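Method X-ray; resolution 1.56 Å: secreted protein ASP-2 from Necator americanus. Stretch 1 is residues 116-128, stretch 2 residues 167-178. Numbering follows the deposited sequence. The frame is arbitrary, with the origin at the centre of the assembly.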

ATOM      1  N   GLY A 116       8.470  10.319   9.627  1.00 13.24           N
ATOM      2  CA  GLY A 116       8.160   9.893  10.988  1.00 14.93           C
ATOM      3  C   GLY A 116       6.664   9.752  11.230  1.00 15.35           C
ATOM      4  O   GLY A 116       5.852  10.540  10.712  1.00 15.61           O
ATOM      5  N   VAL A 117       6.279   8.731  11.993  1.00 13.30           N
ATOM      6  CA  VAL A 117       4.892   8.585  12.380  1.00 13.07           C
ATOM      7  C   VAL A 117       4.787   8.642  13.909  1.00 14.25           C
ATOM      8  O   VAL A 117       4.040   9.469  14.462  1.00 16.60           O
ATOM      9  CB  VAL A 117       4.369   7.230  11.881  1.00 13.91           C
ATOM     10  CG1 VAL A 117       3.042   6.893  12.524  1.00 14.26           C
ATOM     11  CG2 VAL A 117       4.254   7.291  10.340  1.00 13.23           C
ATOM     12  N   GLY A 118       5.555   7.788  14.576  1.00 15.24           N
ATOM     13  CA  GLY A 118       5.509   7.754  16.059  1.00 13.16           C
ATOM     14  C   GLY A 118       4.712   6.615  16.624  1.00 14.20           C
ATOM     15  O   GLY A 118       4.192   5.757  15.877  1.00 13.39           O
ATOM     16  N   GLN A 119       4.598   6.577  17.958  1.00 14.32           N
ATOM     17  CA  GLN A 119       3.967   5.404  18.603  1.00 13.34           C
ATOM     18  C   GLN A 119       2.455   5.523  18.696  1.00 13.61           C
ATOM     19  O   GLN A 119       1.763   4.520  18.932  1.00 16.27           O
ATOM     20  CB  GLN A 119       4.528   5.211  20.010  1.00 13.70           C
ATOM     21  CG  GLN A 119       6.003   4.963  20.061  1.00 19.65           C
ATOM     22  CD  GLN A 119       6.416   3.830  19.169  1.00 24.04           C
ATOM     23  OE1 GLN A 119       6.172   2.652  19.483  1.00 25.28           O
ATOM     24  NE2 GLN A 119       7.036   4.168  18.028  1.00 27.27           N
ATOM     25  N   ASN A 120       1.908   6.727  18.497  1.00 14.31           N
ATOM     26  CA  ASN A 120       0.457   6.878  18.469  1.00 14.01           C
ATOM     27  C   ASN A 120      -0.052   6.744  17.046  1.00 14.89           C
ATOM     28  O   ASN A 120       0.191   7.628  16.207  1.00 16.11           O
ATOM     29  CB  ASN A 120       0.013   8.263  18.981  1.00 13.98           C
ATOM     30  CG  ASN A 120      -1.506   8.390  19.090  1.00 15.57           C
ATOM     31  OD1 ASN A 120      -2.262   7.554  18.589  1.00 17.87           O
ATOM     32  ND2 ASN A 120      -1.957   9.434  19.815  1.00 17.14           N
ATOM     33  N   LEU A 121      -0.794   5.674  16.798  1.00 14.37           N
ATOM     34  CA  LEU A 121      -1.166   5.334  15.417  1.00 14.94           C
ATOM     35  C   LEU A 121      -2.513   5.858  15.008  1.00 16.54           C
ATOM     36  O   LEU A 121      -3.027   5.514  13.925  1.00 15.50           O
ATOM     37  CB  LEU A 121      -1.078   3.820  15.207  1.00 14.53           C
ATOM     38  CG  LEU A 121       0.286   3.233  15.524  1.00 13.29           C
ATOM     39  CD1 LEU A 121       0.205   1.743  15.201  1.00 15.78           C
ATOM     40  CD2 LEU A 121       1.383   3.922  14.688  1.00 14.91           C
ATOM     41  N   LYS A 122      -3.104   6.703  15.855  1.00 17.84           N
ATOM     42  CA  LYS A 122      -4.349   7.399  15.497  1.00 18.31           C
ATOM     43  C   LYS A 122      -4.143   8.348  14.330  1.00 20.65           C
ATOM     44  O   LYS A 122      -3.295   9.252  14.374  1.00 20.25           O
ATOM     45  CB  LYS A 122      -4.857   8.206  16.701  1.00 20.43           C
ATOM     46  CG  LYS A 122      -6.263   8.768  16.541  1.00 22.84           C
ATOM     47  CD  LYS A 122      -6.632   9.567  17.787  1.00 25.07           C
ATOM     48  CE  LYS A 122      -8.058  10.053  17.722  1.00 26.50           C
ATOM     49  NZ  LYS A 122      -8.118  11.247  16.848  1.00 30.75           N
ATOM     50  N   LEU A 123      -4.923   8.183  13.288  1.00 21.68           N
ATOM     51  CA  LEU A 123      -4.731   9.053  12.147  1.00 24.09           C
ATOM     52  C   LEU A 123      -5.345  10.440  12.364  1.00 25.33           C
ATOM     53  O   LEU A 123      -6.471  10.677  11.938  1.00 26.99           O
ATOM     54  CB  LEU A 123      -5.296   8.413  10.881  1.00 24.22           C
ATOM     55  CG  LEU A 123      -4.894   9.218   9.641  1.00 25.70           C
ATOM     56  CD1 LEU A 123      -3.381   9.225   9.456  1.00 25.76           C
ATOM     57  CD2 LEU A 123      -5.585   8.679   8.390  1.00 25.68           C
ATOM     58  N   THR A 124      -4.594  11.332  13.024  1.00 24.43           N
ATOM     59  CA  THR A 124      -4.988  12.738  13.266  1.00 26.65           C
ATOM     60  C   THR A 124      -4.641  13.670  12.118  1.00 28.45           C
ATOM     61  O   THR A 124      -3.776  13.359  11.308  1.00 29.04           O
ATOM     62  CB  THR A 124      -4.185  13.311  14.420  1.00 27.04           C
ATOM     63  OG1 THR A 124      -2.794  13.229  14.083  1.00 26.86           O
ATOM     64  CG2 THR A 124      -4.441  12.520  15.690  1.00 26.97           C
ATOM     65  N   GLY A 125      -5.265  14.854  12.090  1.00 28.88           N
ATOM     66  CA  GLY A 125      -4.937  15.856  11.069  1.00 29.31           C
ATOM     67  C   GLY A 125      -3.457  16.143  11.140  1.00 28.60           C
ATOM     68  O   GLY A 125      -2.772  16.260  10.117  1.00 29.20           O
ATOM     69  N   GLY A 126      -2.950  16.229  12.356  1.00 28.85           N
ATOM     70  CA  GLY A 126      -1.557  16.549  12.544  1.00 29.15           C
ATOM     71  C   GLY A 126      -0.697  15.464  11.947  1.00 28.25           C
ATOM     72  O   GLY A 126       0.321  15.743  11.323  1.00 27.55           O
ATOM     73  N   LEU A 127      -1.117  14.221  12.117  1.00 27.98           N
ATOM     74  CA  LEU A 127      -0.289  13.118  11.623  1.00 26.80           C
ATOM     75  C   LEU A 127      -0.265  13.120  10.103  1.00 27.66           C
ATOM     76  O   LEU A 127       0.802  13.063   9.477  1.00 28.96           O
ATOM     77  CB  LEU A 127      -0.764  11.774  12.178  1.00 25.50           C
ATOM     78  CG  LEU A 127       0.052  10.588  11.648  1.00 23.61           C
ATOM     79  CD1 LEU A 127       1.542  10.737  11.929  1.00 23.96           C
ATOM     80  CD2 LEU A 127      -0.521   9.292  12.231  1.00 22.75           C
ATOM     81  N   PHE A 128      -1.435  13.218   9.505  1.00 28.51           N
ATOM     82  CA  PHE A 128      -1.520  13.201   8.059  1.00 30.58           C
ATOM     83  C   PHE A 128      -0.700  14.338   7.470  1.00 31.31           C
ATOM     84  O   PHE A 128       0.010  14.157   6.470  1.00 30.94           O
ATOM     85  CB  PHE A 128      -2.978  13.307   7.607  1.00 32.97           C
ATOM     86  CG  PHE A 128      -3.217  12.808   6.211  1.00 33.69           C
ATOM     87  CD1 PHE A 128      -3.506  11.466   5.978  1.00 34.20           C
ATOM     88  CD2 PHE A 128      -3.159  13.675   5.125  1.00 34.51           C
ATOM     89  CE1 PHE A 128      -3.731  10.994   4.704  1.00 34.72           C
ATOM     90  CE2 PHE A 128      -3.376  13.207   3.827  1.00 34.79           C
ATOM     91  CZ  PHE A 128      -3.658  11.861   3.614  1.00 34.34           C
ATOM     92  N   GLY A 167      -8.269   2.489   3.483  1.00 12.61           N
ATOM     93  CA  GLY A 167      -7.648   2.873   4.759  1.00 13.56           C
ATOM     94  C   GLY A 167      -7.735   4.368   4.957  1.00 13.92           C
ATOM     95  O   GLY A 167      -8.603   5.022   4.363  1.00 15.01           O
ATOM     96  N   ASN A 168      -6.890   4.891   5.833  1.00 13.99           N
ATOM     97  CA  ASN A 168      -6.794   6.347   6.074  1.00 13.85           C
ATOM     98  C   ASN A 168      -8.124   6.959   6.492  1.00 15.97           C
ATOM     99  O   ASN A 168      -8.480   8.066   6.053  1.00 16.53           O
ATOM    100  CB  ASN A 168      -6.257   7.037   4.841  1.00 15.47           C
ATOM    101  CG  ASN A 168      -4.787   6.730   4.628  1.00 14.54           C
ATOM    102  OD1 ASN A 168      -4.191   6.028   5.447  1.00 15.15           O
ATOM    103  ND2 ASN A 168      -4.200   7.287   3.584  1.00 15.45           N
ATOM    104  N   MET A 169      -8.829   6.233   7.344  1.00 18.26           N
ATOM    105  CA  MET A 169     -10.065   6.734   7.948  1.00 21.62           C
ATOM    106  C   MET A 169      -9.708   7.675   9.096  1.00 21.03           C
ATOM    107  O   MET A 169      -8.986   7.306  10.035  1.00 19.52           O
ATOM    108  CB  MET A 169     -10.926   5.543   8.380  1.00 22.77           C
ATOM    109  CG  MET A 169     -11.373   4.696   7.169  1.00 25.91           C
ATOM    110  SD  MET A 169     -12.724   3.518   7.455  1.00 33.00           S
ATOM    111  CE  MET A 169     -11.992   2.793   8.915  1.00 29.81           C
ATOM    112  N   MET A 170     -10.160   8.927   8.980  1.00 23.48           N
ATOM    113  CA  MET A 170      -9.849   9.982   9.937  1.00 27.95           C
ATOM    114  C   MET A 170     -10.162   9.540  11.355  1.00 26.17           C
ATOM    115  O   MET A 170     -11.235   9.008  11.639  1.00 26.21           O
ATOM    116  CB  MET A 170     -10.629  11.267   9.567  1.00 29.53           C
ATOM    117  CG  MET A 170     -10.350  12.503  10.431  1.00 32.73           C
ATOM    118  SD  MET A 170     -11.241  13.993   9.843  1.00 37.16           S
ATOM    119  CE  MET A 170     -12.904  13.578  10.281  1.00 34.34           C
ATOM    120  N   GLY A 171      -9.190   9.722  12.242  1.00 26.23           N
ATOM    121  CA  GLY A 171      -9.417   9.446  13.650  1.00 24.54           C
ATOM    122  C   GLY A 171      -9.262   7.996  14.081  1.00 24.70           C
ATOM    123  O   GLY A 171      -9.306   7.711  15.280  1.00 25.17           O
ATOM    124  N   LYS A 172      -9.067   7.073  13.124  1.00 22.16           N
ATOM    125  CA  LYS A 172      -8.936   5.649  13.462  1.00 22.00           C
ATOM    126  C   LYS A 172      -7.471   5.268  13.465  1.00 18.77           C
ATOM    127  O   LYS A 172      -6.674   5.940  12.862  1.00 20.10           O
ATOM    128  CB  LYS A 172      -9.611   4.728  12.435  1.00 24.58           C
ATOM    129  CG  LYS A 172     -11.051   5.036  12.116  1.00 27.80           C
ATOM    130  CD  LYS A 172     -11.931   4.767  13.320  1.00 31.41           C
ATOM    131  CE  LYS A 172     -13.382   5.085  12.983  1.00 32.96           C
ATOM    132  NZ  LYS A 172     -14.008   4.003  12.136  1.00 35.44           N
ATOM    133  N   ASP A 173      -7.170   4.146  14.106  1.00 18.86           N
ATOM    134  CA  ASP A 173      -5.789   3.658  14.210  1.00 16.26           C
ATOM    135  C   ASP A 173      -5.380   2.938  12.940  1.00 15.85           C
ATOM    136  O   ASP A 173      -6.128   2.131  12.389  1.00 14.61           O
ATOM    137  CB  ASP A 173      -5.658   2.663  15.354  1.00 19.86           C
ATOM    138  CG  ASP A 173      -5.651   3.328  16.719  1.00 20.99           C
ATOM    139  OD1 ASP A 173      -5.621   4.572  16.814  1.00 23.21           O
ATOM    140  OD2 ASP A 173      -5.598   2.586  17.701  1.00 22.59           O
ATOM    141  N   ILE A 174      -4.134   3.161  12.535  1.00 13.93           N
ATOM    142  CA  ILE A 174      -3.608   2.498  11.327  1.00 13.28           C
ATOM    143  C   ILE A 174      -3.606   0.980  11.507  1.00 12.79           C
ATOM    144  O   ILE A 174      -3.996   0.210  10.621  1.00 12.74           O
ATOM    145  CB  ILE A 174      -2.157   2.965  11.051  1.00 12.63           C
ATOM    146  CG1 ILE A 174      -2.079   4.513  10.848  1.00 13.00           C
ATOM    147  CG2 ILE A 174      -1.573   2.196   9.833  1.00 11.11           C
ATOM    148  CD1 ILE A 174      -0.661   5.062  11.242  1.00 13.45           C
ATOM    149  N   TYR A 175      -3.112   0.537  12.655  1.00 12.73           N
ATOM    150  CA  TYR A 175      -3.263  -0.865  13.040  1.00 13.11           C
ATOM    151  C   TYR A 175      -3.277  -0.950  14.562  1.00 12.61           C
ATOM    152  O   TYR A 175      -2.891   0.002  15.238  1.00 12.27           O
ATOM    153  CB  TYR A 175      -2.129  -1.731  12.440  1.00 13.63           C
ATOM    154  CG  TYR A 175      -0.697  -1.288  12.717  1.00 11.80           C
ATOM    155  CD1 TYR A 175      -0.024  -1.708  13.873  1.00 13.21           C
ATOM    156  CD2 TYR A 175       0.002  -0.436  11.823  1.00 12.41           C
ATOM    157  CE1 TYR A 175       1.311  -1.319  14.139  1.00 10.60           C
ATOM    158  CE2 TYR A 175       1.334  -0.051  12.081  1.00 12.31           C
ATOM    159  CZ  TYR A 175       1.970  -0.480  13.237  1.00 11.01           C
ATOM    160  OH  TYR A 175       3.244  -0.086  13.477  1.00 11.62           O
ATOM    161  N   GLU A 176      -3.739  -2.092  15.064  1.00 12.72           N
ATOM    162  CA  GLU A 176      -3.720  -2.431  16.491  1.00 16.15           C
ATOM    163  C   GLU A 176      -2.327  -2.831  16.935  1.00 14.52           C
ATOM    164  O   GLU A 176      -1.739  -3.715  16.346  1.00 13.48           O
ATOM    165  CB  GLU A 176      -4.681  -3.603  16.743  1.00 16.19           C
ATOM    166  CG  GLU A 176      -4.670  -4.081  18.184  1.00 20.48           C
ATOM    167  CD  GLU A 176      -5.752  -5.100  18.523  1.00 20.27           C
ATOM    168  OE1 GLU A 176      -6.720  -5.305  17.743  1.00 21.90           O
ATOM    169  OE2 GLU A 176      -5.633  -5.720  19.606  1.00 22.62           O
ATOM    170  N   LYS A 177      -1.821  -2.225  18.013  1.00 13.55           N
ATOM    171  CA  LYS A 177      -0.473  -2.559  18.519  1.00 14.91           C
ATOM    172  C   LYS A 177      -0.488  -3.799  19.409  1.00 16.03           C
ATOM    173  O   LYS A 177      -1.415  -4.002  20.197  1.00 15.65           O
ATOM    174  CB  LYS A 177       0.101  -1.399  19.346  1.00 15.93           C
ATOM    175  CG  LYS A 177       0.326  -0.131  18.485  1.00 16.48           C
ATOM    176  CD  LYS A 177       1.047   0.987  19.253  1.00 18.52           C
ATOM    177  CE  LYS A 177       0.182   1.724  20.240  1.00 20.66           C
ATOM    178  NZ  LYS A 177       1.158   2.676  20.993  1.00 18.69           N
ATOM    179  N   GLY A 178       0.558  -4.594  19.316  1.00 15.07           N
ATOM    180  CA  GLY A 178       0.793  -5.683  20.235  1.00 16.76           C
ATOM    181  C   GLY A 178       1.722  -6.692  19.589  1.00 18.88           C
ATOM    182  O   GLY A 178       2.150  -6.505  18.435  1.00 17.30           O
TER
HETATM  183  O   HOH W   1      -4.133   5.335  18.843  1.00 29.55           O

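Two segments of one chain, the first a loop that runs into a helix at G125, the second without regular structure, at least 40 residues apart in sequence wherever they touch, lie side by side and bury 679 Å² between them. Their backbones meet at a single beta bridge, K122 with D173, where the CA atoms are 4.2 Å apart.

Stretch 2 opens the contact at N168, whose CA lies 3.5 Å from L123 CD2. Its phi is positive, 57°, which asparagine tolerates better than most residues. Its ND2 sits at the edge of the F128 ring, 3.9 Å from CE1, while both polar ends of the amide are satisfied elsewhere in the structure. From M169 to K172 the chain makes a type II turn, closed by K172 N bonding to M169 O at 3.1 Å. G171 has a positive phi of 83°, at which a CB would jam against the preceding carbonyl, so glycine fits this corner. The turn presents its backbone to L123, which is bonded twice: G171 N donates to L123 O and L123 N donates to K172 O, each at 2.9 Å.

At D173 the contact becomes partly water-mediated, its carboxylate being a ready acceptor. One water donates to D173 OD1 at 2.6 Å and to N120 OD1 at 2.9 Å; that same N120 OD1 accepts from K122 N at 3.0 Å, so one amide oxygen accepts a bond from its own loop and, through the water, is linked to D173. L121 O takes a CA-H...O contact from D173 CA at 3.3 Å and a hydrogen bond from I174 N at 2.9 Å.

I174 is buried, and its apolar side chain suits a pocket of like character, with CD1 at its end 4.2 Å from L121 CD2 and 4.3 Å from both V117 CG1 and L127 CD2. The other methyl of L121, CD1, sits over a face of Y175, 3.5 Å from the ring centroid, a CH-pi contact. Finally, K177 suits its place because its methylenes can lie on L121, K177 CG being 3.8 Å from L121 CD1, while its ammonium reaches a carbonyl: K177 NZ donates to Q119 O at 2.8 Å.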